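Local atomic coordinates of pseudoperoxidase (Leishmania major, PDB entry 5VIA), a protein that binds heme b within a peroxidase-type fold and, as a pseudoperoxidase, probably does not work as a conventional peroxidase. Residues F51-E54 / C60-V63; V56-A61 / Q132-I137; G96-Y99 / P103-A106; A89-I94 / D109-G114. All blocks are in the same frame, centred on the assembly; numbering follows the deposited sequence.

In the fold
The four contacts illustrate how a helical heme protein packs at its cofactor and farther out. Contacts 1 and 2 form one unit on the heme: their centres are about 8 Å apart, Phe51 of the one packs on Phe135 of the other, and they share Ala61 and Cys60, the latter a ligand of the heme iron. Contacts 3 and 4 form a second unit, with centres about 11 Å apart, and both use helix 85-99. Between the two units the centres lie about 22 to 27 Å apart. Along the chain, contact 3 falls within the span of contact 4, and both within that of contact 2. The side chains of Ile97 and Ile94 remain about 8 and 11 Å from the heme.

Contact 1 of 4, residues F51-E54 / C60-V63; sequences FPAE and CAVV. With HEM (protoporphyrin IX containing Fe), chain B.
Ala53 and Ala61 meet where two parts of a single loop double back on each other. The backbone N of Ala53 donates to Ala61 O at 2.9 Å, and the bond is nearly straight, 164° at the hydrogen, although the donor stands well above the carbonyl plane. The inner side is closely packed. The methyl of Ala53 faces that of Ala61, and CG1 of Val62 presses against Ala53 CB at 3.8 Å. This branch lies beside its own backbone N (chi1 -58°), which also brings it alongside Ala53 O. The same carbonyl receives a CA-H...O contact from Val62 CA at 3.4 Å.

This loop joins helix 33-49 to helix 67-79 and places Cys60 at the heme, where its SG binds the iron at 2.5 Å. His159 supplies the other axial ligand. In the peroxidase family the histidine is the proximal ligand, so Cys60 probably occupies the distal side. Behind it, Ala61 rests on Phe42 and Ala46 of helix 33-49, while Arg39 NH1 of that helix hydrogen-bonds the carbonyl oxygens of Cys60 and Val62.

Toward solvent the two segments part. Glu54 and Val63 are exposed, and a water bridges the opening: it donates to Ala53 O at 2.7 Å and accepts from Val63 N at 2.9 Å.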
# COMPACT_ATOMS: atom_id res chain seq x y z
N PHE A 51 8.94 -0.67 -11.00
CA PHE A 51 9.45 0.10 -9.88
C PHE A 51 9.62 -0.73 -8.60
O PHE A 51 9.20 -0.28 -7.53
CB PHE A 51 8.51 1.28 -9.58
CG PHE A 51 8.40 2.29 -10.71
CD1 PHE A 51 9.45 3.15 -10.99
CD2 PHE A 51 7.25 2.38 -11.47
CE1 PHE A 51 9.36 4.08 -12.01
CE2 PHE A 51 7.14 3.30 -12.51
CZ PHE A 51 8.19 4.15 -12.78
N PRO A 52 10.27 -1.92 -8.70
CA PRO A 52 10.55 -2.59 -7.42
C PRO A 52 11.51 -1.71 -6.63
O PRO A 52 12.43 -1.15 -7.23
CB PRO A 52 11.27 -3.88 -7.86
CG PRO A 52 11.94 -3.52 -9.15
CD PRO A 52 10.96 -2.58 -9.83
N ALA A 53 11.30 -1.59 -5.32
CA ALA A 53 12.16 -0.73 -4.51
C ALA A 53 13.21 -1.51 -3.74
O ALA A 53 12.98 -2.65 -3.32
CB ALA A 53 11.33 0.12 -3.54
N GLU A 54 14.36 -0.88 -3.55
CA GLU A 54 15.43 -1.42 -2.74
C GLU A 54 15.43 -0.71 -1.39
O GLU A 54 15.80 -1.28 -0.36
CB GLU A 54 16.77 -1.21 -3.47
CG GLU A 54 17.86 -2.16 -3.04
CD GLU A 54 17.39 -3.60 -3.00
OE1 GLU A 54 16.82 -4.08 -4.01
OE2 GLU A 54 17.60 -4.25 -1.96
N CYS A 60 7.59 1.90 -0.33
CA CYS A 60 7.58 0.64 0.41
C CYS A 60 7.40 -0.57 -0.50
O CYS A 60 7.10 -1.67 -0.03
CB CYS A 60 6.51 0.65 1.50
SG CYS A 60 4.84 0.78 0.83
N ALA A 61 7.64 -0.39 -1.80
CA ALA A 61 7.60 -1.51 -2.74
C ALA A 61 8.83 -2.40 -2.61
O ALA A 61 9.36 -2.88 -3.61
CB ALA A 61 7.46 -0.99 -4.19
N VAL A 62 9.30 -2.61 -1.38
CA VAL A 62 10.42 -3.51 -1.18
C VAL A 62 9.89 -4.91 -0.96
O VAL A 62 8.73 -5.09 -0.57
CB VAL A 62 11.34 -3.06 0.00
CG1 VAL A 62 11.89 -1.64 -0.23
CG2 VAL A 62 10.62 -3.14 1.34
N VAL A 63 10.72 -5.91 -1.20
CA VAL A 63 10.28 -7.29 -1.12
C VAL A 63 10.38 -7.80 0.32
O VAL A 63 9.90 -8.90 0.65
CB VAL A 63 11.12 -8.18 -2.04
CG1 VAL A 63 12.51 -8.39 -1.46
CG2 VAL A 63 10.46 -9.51 -2.24
CHA HEM B . 4.28 1.23 4.89
CHB HEM B . 6.67 4.67 2.39
CHC HEM B . 3.44 4.08 -1.19
CHD HEM B . 0.68 1.20 1.61
C1A HEM B . 5.22 2.14 4.47
C2A HEM B . 6.46 2.40 5.17
C3A HEM B . 7.13 3.34 4.49
C4A HEM B . 6.32 3.72 3.33
CMA HEM B . 8.50 3.92 4.86
CAA HEM B . 6.95 1.67 6.44
CBA HEM B . 7.42 0.30 5.91
CGA HEM B . 7.94 -0.61 7.01
O1A HEM B . 8.94 -0.24 7.67
O2A HEM B . 7.36 -1.72 7.20
C1B HEM B . 6.03 4.81 1.18
C2B HEM B . 6.39 5.71 0.10
C3B HEM B . 5.52 5.55 -0.91
C4B HEM B . 4.53 4.55 -0.49
CMB HEM B . 7.60 6.66 0.12
CAB HEM B . 5.59 6.34 -2.24
CBB HEM B . 5.12 5.85 -3.39
C1C HEM B . 2.41 3.27 -0.76
C2C HEM B . 1.21 2.89 -1.52
C3C HEM B . 0.45 2.09 -0.72
C4C HEM B . 1.15 1.94 0.55
CMC HEM B . 0.93 3.36 -2.97
CAC HEM B . -0.90 1.36 -0.95
CBC HEM B . -1.51 1.31 -2.14
C1D HEM B . 1.37 0.95 2.77
C2D HEM B . 0.89 0.16 3.88
C3D HEM B . 2.01 0.17 4.91
C4D HEM B . 3.06 0.97 4.31
CMD HEM B . -0.48 -0.54 4.01
CAD HEM B . 2.02 -0.55 6.28
CBD HEM B . 2.56 -1.96 5.99
CGD HEM B . 2.67 -2.78 7.25
O1D HEM B . 3.29 -3.89 7.19
O2D HEM B . 2.16 -2.33 8.30
NA HEM B . 5.16 2.97 3.36
NB HEM B . 4.89 4.13 0.79
NC HEM B . 2.33 2.66 0.50
ND HEM B . 2.65 1.42 3.06
FE HEM B . 3.82 2.77 1.92
O HOH W 1 13.33 -5.07 -2.24

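Contact 2 of 4, residues V56-A61 / Q132-I137; sequences VDESCA and QNVFSI. With HEM (protoporphyrin IX containing Fe), chain B.
Glu58 and Phe135 join two loops through a side-chain-to-backbone hydrogen bond at the edge of the heme pocket, one loop following helix 33-49 and the other leading into helix 137-142. Carboxylate oxygen OE2 of Glu58 accepts from Phe135 N at 2.8 Å, with 165° at the hydrogen. The N-H meets the anti side of the carboxylate and lies 18° out of its plane. Glu58 spans the gap because CG is anti to the backbone N (chi1 -174°) and the chain continues extended beyond it. Its CB meanwhile brushes the CB of Val134 at 4.0 Å, and OE2 sits by the edge of the Phe135 ring, near its plane, 3.6 Å from CD2. Arg124 forms a salt bridge with the same OE2, so one oxygen serves two donors, which would be expected to favour the charged carboxylate. A water adds a second link by donating both to Glu58 O and to Phe135 O.

On the heme side, Glu58 O lies 3.4 Å from the heme methyl CMB, and Ile137 CG1 packs on the vinyl carbon CAB at 3.7 Å. Ser59 OG accepts from Ala61 N at 3.1 Å, an ST turn spanning Ser59 to Ala61, around Cys60.

Around these loops, Ser136 takes the N-cap position of helix 137-142, whose Ile140 touches Glu58 and Phe135. Phe42 of helix 33-49 lies against Ser59, and Ile137 reaches Ala242 and Glu243 of helix 241-245.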
# COMPACT_ATOMS: atom_id res chain seq x y z
N VAL A 56 13.16 2.22 1.25
CA VAL A 56 11.94 2.98 1.55
C VAL A 56 12.11 4.48 1.32
O VAL A 56 11.13 5.23 1.32
CB VAL A 56 11.40 2.73 2.99
CG1 VAL A 56 11.07 1.25 3.18
CG2 VAL A 56 12.40 3.21 4.05
N ASP A 57 13.35 4.92 1.11
CA ASP A 57 13.58 6.29 0.66
C ASP A 57 12.82 6.53 -0.66
O ASP A 57 12.43 7.66 -0.96
CB ASP A 57 15.07 6.57 0.48
CG ASP A 57 15.73 7.02 1.77
OD1 ASP A 57 14.99 7.45 2.69
OD2 ASP A 57 16.98 6.96 1.87
N GLU A 58 12.59 5.46 -1.42
CA GLU A 58 11.81 5.56 -2.66
C GLU A 58 10.32 5.26 -2.44
O GLU A 58 9.47 6.10 -2.70
CB GLU A 58 12.38 4.63 -3.74
CG GLU A 58 11.69 4.79 -5.11
CD GLU A 58 12.34 3.92 -6.18
OE1 GLU A 58 12.13 2.69 -6.14
OE2 GLU A 58 13.06 4.46 -7.05
N SER A 59 10.02 4.04 -1.97
CA SER A 59 8.67 3.66 -1.60
C SER A 59 8.73 2.38 -0.81
O SER A 59 9.82 1.81 -0.66
CB SER A 59 7.81 3.43 -2.85
OG SER A 59 8.10 2.16 -3.41
N CYS A 60 7.59 1.90 -0.33
CA CYS A 60 7.58 0.64 0.41
C CYS A 60 7.40 -0.57 -0.50
O CYS A 60 7.10 -1.67 -0.03
CB CYS A 60 6.51 0.65 1.50
SG CYS A 60 4.84 0.78 0.83
N ALA A 61 7.64 -0.39 -1.80
CA ALA A 61 7.60 -1.51 -2.74
C ALA A 61 8.83 -2.40 -2.61
O ALA A 61 9.36 -2.88 -3.61
CB ALA A 61 7.46 -0.99 -4.19
N GLN A 132 20.63 9.94 -10.62
CA GLN A 132 19.38 9.78 -9.88
C GLN A 132 19.17 8.29 -9.64
O GLN A 132 19.33 7.48 -10.56
CB GLN A 132 18.21 10.37 -10.68
CG GLN A 132 16.87 10.36 -9.96
CD GLN A 132 15.72 10.79 -10.86
OE1 GLN A 132 15.89 11.61 -11.77
NE2 GLN A 132 14.55 10.22 -10.61
N ASN A 133 18.82 7.92 -8.41
CA ASN A 133 18.67 6.52 -8.03
C ASN A 133 17.23 6.17 -7.63
O ASN A 133 16.80 5.03 -7.76
CB ASN A 133 19.63 6.17 -6.89
CG ASN A 133 20.01 7.39 -6.07
OD1 ASN A 133 19.42 8.47 -6.21
ND2 ASN A 133 21.01 7.24 -5.20
N VAL A 134 16.51 7.17 -7.14
CA VAL A 134 15.13 6.98 -6.74
C VAL A 134 14.17 7.75 -7.65
O VAL A 134 14.47 8.85 -8.11
CB VAL A 134 14.91 7.39 -5.27
CG1 VAL A 134 15.91 6.66 -4.38
CG2 VAL A 134 15.08 8.89 -5.10
N PHE A 135 13.03 7.14 -7.94
CA PHE A 135 12.00 7.80 -8.73
C PHE A 135 11.11 8.62 -7.82
O PHE A 135 10.93 8.28 -6.65
CB PHE A 135 11.16 6.76 -9.46
CG PHE A 135 11.85 6.14 -10.64
CD1 PHE A 135 11.87 6.80 -11.87
CD2 PHE A 135 12.47 4.90 -10.54
CE1 PHE A 135 12.49 6.23 -12.96
CE2 PHE A 135 13.10 4.33 -11.62
CZ PHE A 135 13.10 4.99 -12.85
N SER A 136 10.56 9.72 -8.33
CA SER A 136 9.64 10.54 -7.55
C SER A 136 8.35 9.77 -7.27
O SER A 136 8.01 8.80 -7.97
CB SER A 136 9.32 11.85 -8.27
OG SER A 136 8.45 11.59 -9.37
N ILE A 137 7.63 10.20 -6.25
CA ILE A 137 6.35 9.59 -5.90
C ILE A 137 5.28 9.67 -7.03
O ILE A 137 4.66 8.66 -7.33
CB ILE A 137 5.83 10.12 -4.54
CG1 ILE A 137 6.74 9.61 -3.41
CG2 ILE A 137 4.39 9.69 -4.29
CD1 ILE A 137 6.34 10.07 -2.00
CHA HEM B . 4.28 1.23 4.89
CHB HEM B . 6.67 4.67 2.39
CHC HEM B . 3.44 4.08 -1.19
CHD HEM B . 0.68 1.20 1.61
C1A HEM B . 5.22 2.14 4.47
C2A HEM B . 6.46 2.40 5.17
C3A HEM B . 7.13 3.34 4.49
C4A HEM B . 6.32 3.72 3.33
CMA HEM B . 8.50 3.92 4.86
CAA HEM B . 6.95 1.67 6.44
CBA HEM B . 7.42 0.30 5.91
CGA HEM B . 7.94 -0.61 7.01
O1A HEM B . 8.94 -0.24 7.67
O2A HEM B . 7.36 -1.72 7.20
C1B HEM B . 6.03 4.81 1.18
C2B HEM B . 6.39 5.71 0.10
C3B HEM B . 5.52 5.55 -0.91
C4B HEM B . 4.53 4.55 -0.49
CMB HEM B . 7.60 6.66 0.12
CAB HEM B . 5.59 6.34 -2.24
CBB HEM B . 5.12 5.85 -3.39
C1C HEM B . 2.41 3.27 -0.76
C2C HEM B . 1.21 2.89 -1.52
C3C HEM B . 0.45 2.09 -0.72
C4C HEM B . 1.15 1.94 0.55
CMC HEM B . 0.93 3.36 -2.97
CAC HEM B . -0.90 1.36 -0.95
CBC HEM B . -1.51 1.31 -2.14
C1D HEM B . 1.37 0.95 2.77
C2D HEM B . 0.89 0.16 3.88
C3D HEM B . 2.01 0.17 4.91
C4D HEM B . 3.06 0.97 4.31
CMD HEM B . -0.48 -0.54 4.01
CAD HEM B . 2.02 -0.55 6.28
CBD HEM B . 2.56 -1.96 5.99
CGD HEM B . 2.67 -2.78 7.25
O1D HEM B . 3.29 -3.89 7.19
O2D HEM B . 2.16 -2.33 8.30
NA HEM B . 5.16 2.97 3.36
NB HEM B . 4.89 4.13 0.79
NC HEM B . 2.33 2.66 0.50
ND HEM B . 2.65 1.42 3.06
FE HEM B . 3.82 2.77 1.92
O HOH W 2 9.84 8.63 -4.21

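Contact 3 of 4, residues G96-Y99 / P103-A106; sequences GIKY and PYEA
Lys98 lays the aliphatic part of its side chain over one face of the Tyr104 ring. Its CB stands over the centre, 3.7 Å from the ring centroid and only 11° off the normal, a CH-pi contact. From there the chain runs outward obliquely across the ring: CG passes over CZ at 3.4 Å, and CE comes to 3.1 Å from Tyr104 OH. The first torsion (chi1 -178°) starts this extended course, and a bend at chi4 (-68°) holds NZ 4.1 Å from Tyr104 OH, farther than CE. Above the opposite face of the ring, offset toward the rim, lies the carboxylate carbon of Glu105.

Ile97 fills the inner side of the corner. Ile97 and Tyr104 run past one another in opposite senses, with CG2 of the isoleucine on Tyr104 CB at 3.7 Å; CG2 also meets Pro103 O at 3.5 Å. That carbonyl is buried here without a hydrogen-bonding partner. Helix 263-279 backs this side: its Phe274 touches Ile97, and its Trp266 and Phe270 touch Pro103.

Tyr104 occupies the N-cap position of helix 105-109, and its backbone N donates to Glu105 OE1 at 3.1 Å. The contact thus closes the tight corner between the end of helix 85-99 and the short helix 105-109, a helix-loop-helix corner within the mainly helical peroxidase fold.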
# COMPACT_ATOMS: atom_id res chain seq x y z
N GLY A 96 -7.86 -6.86 3.66
CA GLY A 96 -7.13 -6.01 4.59
C GLY A 96 -7.84 -4.68 4.81
O GLY A 96 -7.96 -4.21 5.94
N ILE A 97 -8.31 -4.08 3.72
CA ILE A 97 -9.05 -2.83 3.82
C ILE A 97 -10.31 -3.02 4.66
O ILE A 97 -10.61 -2.22 5.56
CB ILE A 97 -9.46 -2.30 2.42
CG1 ILE A 97 -8.21 -2.02 1.58
CG2 ILE A 97 -10.30 -1.04 2.54
CD1 ILE A 97 -8.53 -1.78 0.10
N LYS A 98 -11.07 -4.08 4.35
CA LYS A 98 -12.27 -4.42 5.11
C LYS A 98 -11.96 -4.59 6.59
O LYS A 98 -12.68 -4.07 7.46
CB LYS A 98 -12.86 -5.73 4.58
CG LYS A 98 -14.15 -6.18 5.25
CD LYS A 98 -14.65 -7.49 4.63
CE LYS A 98 -16.08 -7.84 5.06
NZ LYS A 98 -16.22 -8.19 6.48
N TYR A 99 -10.90 -5.34 6.88
CA TYR A 99 -10.54 -5.61 8.27
C TYR A 99 -10.21 -4.31 8.99
O TYR A 99 -10.55 -4.14 10.16
CB TYR A 99 -9.38 -6.62 8.37
CG TYR A 99 -8.92 -6.84 9.80
CD1 TYR A 99 -9.60 -7.70 10.65
CD2 TYR A 99 -7.81 -6.17 10.30
CE1 TYR A 99 -9.19 -7.89 11.96
CE2 TYR A 99 -7.39 -6.35 11.61
CZ TYR A 99 -8.08 -7.21 12.43
OH TYR A 99 -7.66 -7.38 13.73
N PRO A 103 -12.69 1.84 3.13
CA PRO A 103 -13.70 1.76 2.07
C PRO A 103 -13.30 0.71 1.05
O PRO A 103 -12.29 0.89 0.36
CB PRO A 103 -13.67 3.17 1.46
CG PRO A 103 -12.28 3.67 1.71
CD PRO A 103 -11.86 3.05 3.03
N TYR A 104 -14.07 -0.36 0.94
CA TYR A 104 -13.70 -1.47 0.06
C TYR A 104 -14.88 -1.98 -0.77
O TYR A 104 -14.70 -2.84 -1.63
CB TYR A 104 -13.14 -2.63 0.88
CG TYR A 104 -14.22 -3.35 1.64
CD1 TYR A 104 -14.65 -2.89 2.87
CD2 TYR A 104 -14.83 -4.49 1.12
CE1 TYR A 104 -15.64 -3.54 3.56
CE2 TYR A 104 -15.82 -5.14 1.80
CZ TYR A 104 -16.21 -4.66 3.03
OH TYR A 104 -17.20 -5.30 3.71
N GLU A 105 -16.08 -1.48 -0.49
CA GLU A 105 -17.30 -2.04 -1.07
C GLU A 105 -17.36 -1.95 -2.60
O GLU A 105 -17.74 -2.92 -3.27
CB GLU A 105 -18.54 -1.37 -0.45
CG GLU A 105 -18.82 -1.77 1.01
CD GLU A 105 -18.11 -0.90 2.05
OE1 GLU A 105 -17.11 -0.22 1.71
OE2 GLU A 105 -18.56 -0.90 3.22
N ALA A 106 -17.00 -0.79 -3.15
CA ALA A 106 -16.92 -0.61 -4.60
C ALA A 106 -15.76 -1.40 -5.20
O ALA A 106 -15.88 -1.95 -6.30
CB ALA A 106 -16.78 0.86 -4.94

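Contact 4 of 4, residues A89-I94 / D109-G114; sequences ASLAAI and DQWRWG
Trp111 meets helix 85-99 through one polar and two apolar contacts. The polar contact is a hydrogen bond: NE1 donates to Ser90 OG at 2.9 Å, with 154° at the hydrogen, and the oxygen lies close to the ring plane. Ser90 OG is also hydrogen-bonded to Asp87 O of its own helix. Its hydroxyl is therefore used twice, and the buried indole N-H is satisfied.

The apolar contacts come from the neighbouring residue, Leu91, and from Ile94 one turn further on. Leu91 CD2 sits over the five-membered ring, 3.7 Å from its centroid and 15° off the normal, in a CH-pi contact, while CD1 lies above the CZ2-CH2 rim of the six-membered ring. Ile94 CD1 approaches Trp111 CD1 at 3.6 Å. With CG anti to the backbone N (chi1 -174°), Trp111 carries its ring up to the helix, one face toward Leu91 and the N-H edge toward Ser90; Trp113 CA lies over the rim of the opposite face.

Strand 112-113, which pairs antiparallel with strand 286-287, carries on from Trp111. Helix 16-29 covers Leu91 through Arg16, Val19 and Val20, Ile278 of helix 263-279 touches Ile94, and Met73 of helix 67-79 lies against Ala89 and Ala92.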
# COMPACT_ATOMS: atom_id res chain seq x y z
N ALA A 89 -4.24 -12.86 -4.16
CA ALA A 89 -3.49 -11.80 -3.51
C ALA A 89 -4.26 -10.48 -3.51
O ALA A 89 -4.26 -9.76 -2.51
CB ALA A 89 -2.11 -11.63 -4.17
N SER A 90 -4.93 -10.16 -4.62
CA SER A 90 -5.71 -8.93 -4.69
C SER A 90 -6.91 -8.97 -3.74
O SER A 90 -7.28 -7.93 -3.16
CB SER A 90 -6.16 -8.66 -6.14
OG SER A 90 -7.07 -9.65 -6.57
N LEU A 91 -7.51 -10.15 -3.55
CA LEU A 91 -8.64 -10.30 -2.63
C LEU A 91 -8.22 -10.21 -1.16
O LEU A 91 -8.99 -9.75 -0.30
CB LEU A 91 -9.37 -11.62 -2.89
CG LEU A 91 -10.19 -11.68 -4.18
CD1 LEU A 91 -10.73 -13.06 -4.42
CD2 LEU A 91 -11.32 -10.68 -4.15
N ALA A 92 -7.00 -10.67 -0.88
CA ALA A 92 -6.43 -10.54 0.46
C ALA A 92 -6.16 -9.08 0.81
O ALA A 92 -6.34 -8.68 1.95
CB ALA A 92 -5.16 -11.38 0.59
N ALA A 93 -5.70 -8.30 -0.16
CA ALA A 93 -5.49 -6.87 0.06
C ALA A 93 -6.83 -6.21 0.34
O ALA A 93 -6.96 -5.40 1.27
CB ALA A 93 -4.81 -6.22 -1.16
N ILE A 94 -7.83 -6.55 -0.47
CA ILE A 94 -9.18 -6.02 -0.29
C ILE A 94 -9.72 -6.42 1.08
O ILE A 94 -10.38 -5.63 1.76
CB ILE A 94 -10.12 -6.51 -1.43
CG1 ILE A 94 -9.74 -5.85 -2.76
CG2 ILE A 94 -11.58 -6.21 -1.13
CD1 ILE A 94 -10.43 -6.47 -3.97
N ASP A 109 -17.11 -4.97 -5.23
CA ASP A 109 -18.22 -5.10 -6.19
C ASP A 109 -17.76 -5.07 -7.65
O ASP A 109 -18.34 -5.74 -8.50
CB ASP A 109 -19.26 -4.01 -5.94
CG ASP A 109 -20.44 -4.10 -6.90
OD1 ASP A 109 -21.27 -5.03 -6.75
OD2 ASP A 109 -20.53 -3.24 -7.80
N GLN A 110 -16.71 -4.31 -7.93
CA GLN A 110 -16.19 -4.16 -9.29
C GLN A 110 -14.98 -5.05 -9.56
O GLN A 110 -14.40 -4.98 -10.64
CB GLN A 110 -15.81 -2.71 -9.56
CG GLN A 110 -16.97 -1.75 -9.74
CD GLN A 110 -16.51 -0.31 -9.88
OE1 GLN A 110 -15.32 -0.03 -10.05
NE2 GLN A 110 -17.46 0.62 -9.80
N TRP A 111 -14.60 -5.85 -8.57
CA TRP A 111 -13.43 -6.73 -8.70
C TRP A 111 -13.55 -7.63 -9.92
O TRP A 111 -14.61 -8.22 -10.18
CB TRP A 111 -13.27 -7.59 -7.44
CG TRP A 111 -12.01 -8.41 -7.44
CD1 TRP A 111 -10.73 -7.97 -7.20
CD2 TRP A 111 -11.90 -9.81 -7.71
NE1 TRP A 111 -9.84 -9.01 -7.29
CE2 TRP A 111 -10.53 -10.16 -7.61
CE3 TRP A 111 -12.82 -10.81 -8.03
CZ2 TRP A 111 -10.07 -11.46 -7.81
CZ3 TRP A 111 -12.36 -12.11 -8.23
CH2 TRP A 111 -11.00 -12.42 -8.12
N ARG A 112 -12.47 -7.71 -10.69
CA ARG A 112 -12.41 -8.59 -11.84
C ARG A 112 -11.42 -9.71 -11.59
O ARG A 112 -10.53 -9.60 -10.73
CB ARG A 112 -12.02 -7.81 -13.10
CG ARG A 112 -13.14 -6.91 -13.61
CD ARG A 112 -12.62 -5.99 -14.70
NE ARG A 112 -13.70 -5.16 -15.24
CZ ARG A 112 -13.54 -4.29 -16.24
NH1 ARG A 112 -12.35 -4.14 -16.80
NH2 ARG A 112 -14.57 -3.58 -16.66
N TRP A 113 -11.57 -10.79 -12.35
CA TRP A 113 -10.76 -11.98 -12.12
C TRP A 113 -9.99 -12.39 -13.38
O TRP A 113 -10.18 -11.81 -14.45
CB TRP A 113 -11.64 -13.14 -11.62
CG TRP A 113 -12.66 -13.65 -12.60
CD1 TRP A 113 -13.86 -13.06 -12.93
CD2 TRP A 113 -12.60 -14.88 -13.33
NE1 TRP A 113 -14.53 -13.84 -13.85
CE2 TRP A 113 -13.78 -14.96 -14.11
CE3 TRP A 113 -11.67 -15.91 -13.42
CZ2 TRP A 113 -14.04 -16.04 -14.96
CZ3 TRP A 113 -11.93 -16.99 -14.26
CH2 TRP A 113 -13.11 -17.04 -15.02
N GLY A 114 -9.12 -13.38 -13.24
CA GLY A 114 -8.36 -13.87 -14.37
C GLY A 114 -6.95 -13.35 -14.45
O GLY A 114 -6.31 -13.45 -15.50